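Local coordinates for aminopeptidase N (Francisella tularensis subsp. tularensis, PDB 5DLL), which is a zinc-dependent metallopeptidase of the M1 family that releases N-terminal residues, preferably alanine, from peptides and probably takes part in breaking down intracellular peptides, at residues Q479-T484 with K488-L493. Residues are numbered along the deposited sequence; the frame is centred on the assembly and turned at random.
Sequences QTTLPT and KEKQAL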
# COMPACT_ATOMS: atom_id res chain seq x y z
N GLN A 479 -26.04 14.46 -1.53
CA GLN A 479 -24.64 14.50 -1.12
C GLN A 479 -24.31 15.79 -0.38
O GLN A 479 -24.57 16.89 -0.88
CB GLN A 479 -23.70 14.32 -2.32
CG GLN A 479 -23.93 15.28 -3.47
CD GLN A 479 -22.66 15.59 -4.23
OE1 GLN A 479 -21.64 15.92 -3.63
NE2 GLN A 479 -22.72 15.49 -5.55
N THR A 480 -23.76 15.65 0.82
CA THR A 480 -23.35 16.78 1.64
C THR A 480 -22.00 16.45 2.27
O THR A 480 -21.80 15.37 2.82
CB THR A 480 -24.42 17.11 2.73
OG1 THR A 480 -23.90 18.09 3.64
CG2 THR A 480 -24.85 15.87 3.52
N THR A 481 -21.06 17.39 2.15
CA THR A 481 -19.71 17.20 2.67
C THR A 481 -19.33 18.42 3.53
O THR A 481 -19.37 19.56 3.07
CB THR A 481 -18.69 16.95 1.53
OG1 THR A 481 -17.35 17.04 2.02
CG2 THR A 481 -18.89 17.92 0.37
N LEU A 482 -18.99 18.15 4.79
CA LEU A 482 -18.81 19.20 5.79
C LEU A 482 -17.48 19.95 5.63
O LEU A 482 -16.55 19.44 5.00
CB LEU A 482 -18.88 18.59 7.19
CG LEU A 482 -20.18 17.88 7.56
CD1 LEU A 482 -20.03 17.19 8.91
CD2 LEU A 482 -21.36 18.85 7.58
N PRO A 483 -17.38 21.17 6.20
CA PRO A 483 -16.12 21.91 6.18
C PRO A 483 -15.00 21.19 6.93
O PRO A 483 -15.26 20.49 7.91
CB PRO A 483 -16.47 23.22 6.90
CG PRO A 483 -17.72 22.95 7.65
CD PRO A 483 -18.47 21.96 6.81
N THR A 484 -13.76 21.36 6.45
CA THR A 484 -12.57 20.78 7.07
C THR A 484 -11.60 21.88 7.50
O THR A 484 -11.82 23.06 7.22
CB THR A 484 -11.84 19.81 6.11
OG1 THR A 484 -11.65 20.46 4.84
CG2 THR A 484 -12.65 18.55 5.91
N LYS A 488 -13.22 25.19 4.09
CA LYS A 488 -14.62 25.09 4.53
C LYS A 488 -15.64 25.20 3.38
O LYS A 488 -16.79 24.78 3.53
CB LYS A 488 -14.88 26.15 5.60
CG LYS A 488 -14.26 25.79 6.95
CD LYS A 488 -13.39 26.90 7.52
CE LYS A 488 -12.46 26.35 8.60
NZ LYS A 488 -11.52 27.39 9.10
N GLU A 489 -15.21 25.76 2.25
CA GLU A 489 -16.04 25.84 1.04
C GLU A 489 -16.11 24.49 0.33
O GLU A 489 -15.07 23.88 0.06
CB GLU A 489 -15.53 26.95 0.10
CG GLU A 489 -14.13 26.76 -0.50
CD GLU A 489 -13.00 27.29 0.38
OE1 GLU A 489 -11.97 27.74 -0.17
OE2 GLU A 489 -13.12 27.25 1.63
N LYS A 490 -17.32 24.02 0.02
CA LYS A 490 -17.55 22.69 -0.57
C LYS A 490 -18.58 22.72 -1.71
O LYS A 490 -19.33 23.69 -1.85
CB LYS A 490 -18.00 21.70 0.51
CG LYS A 490 -17.08 21.60 1.72
CD LYS A 490 -15.77 20.91 1.40
CE LYS A 490 -14.73 21.18 2.47
NZ LYS A 490 -13.46 20.43 2.24
N GLN A 491 -18.61 21.65 -2.50
CA GLN A 491 -19.43 21.59 -3.71
C GLN A 491 -20.02 20.20 -3.99
O GLN A 491 -19.65 19.21 -3.36
CB GLN A 491 -18.60 22.02 -4.93
CG GLN A 491 -18.16 23.47 -4.91
CD GLN A 491 -17.61 23.91 -6.25
OE1 GLN A 491 -16.87 23.18 -6.91
NE2 GLN A 491 -17.97 25.12 -6.66
N ALA A 492 -20.94 20.15 -4.96
CA ALA A 492 -21.53 18.90 -5.42
C ALA A 492 -20.59 18.19 -6.41
O ALA A 492 -20.33 18.70 -7.50
CB ALA A 492 -22.87 19.16 -6.08
N LEU A 493 -20.10 17.02 -6.01
CA LEU A 493 -19.21 16.21 -6.84
C LEU A 493 -19.96 15.33 -7.84
O LEU A 493 -21.19 15.23 -7.81
CB LEU A 493 -18.34 15.32 -5.95
CG LEU A 493 -17.50 16.05 -4.90
CD1 LEU A 493 -17.03 15.09 -3.82
CD2 LEU A 493 -16.32 16.75 -5.56
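The carboxamide of Gln479 bonds the backbone of Leu493 with both its oxygen and its nitrogen. Leu493 N donates to Gln479 OE1 over 3.0 Å, meeting the carbonyl from the side (C=O...N 98°), while Gln479 NE2 returns a bond to Leu493 O at 2.7 Å, bent at the hydrogen (139°). Leu493 O lies nearly in the plane of the amide, and the two bonds together fix the rotation of the Gln479 amide; a weak third bond ties NE2 to Glu518 O. The side chain gets there by a first torsion that sets CG between the backbone N and carbonyl carbon (chi1 53°) and a bend at chi2. This side-chain amide thus bridges the two chain lengths where their backbones stand apart, with the CA atoms of Gln479 and Ala492 6.9 Å from each other. At the far end Lys490 NZ comes within 3.2 Å of Thr484 OG1, but the firmer partners lie outside: Ser455 O and the side chain of Gln487 for the ammonium, Asp486 and Gln487 O for the hydroxyl. Between the Gln479 bonds and its own ammonium, the Lys490 chain, bent at chi2, lies along the carbonyls of 481-482 and crosses the Thr481 side chain at about a right angle. Its CG rests 3.4 Å from Thr481 O, its CE 3.6 Å from Leu482 O, and its CB touches the Thr481 methyl CG2. Nearer the turn, Pro483 CB packs against Lys488 CG at 3.4 Å, and the rest of the Lys488 chain runs past Thr484 O. The two segments, running roughly antiparallel, form the arms of the connection between the successive strands 472-480 and 495-502 of the Ig-like domain, at the protein surface and away from the zinc site. Thr480 is backbone-bonded to Asn459 of the adjacent antiparallel strand 459-467, while the Leu493 side chain lies on Arg450 and Trp451 of helix 450-453.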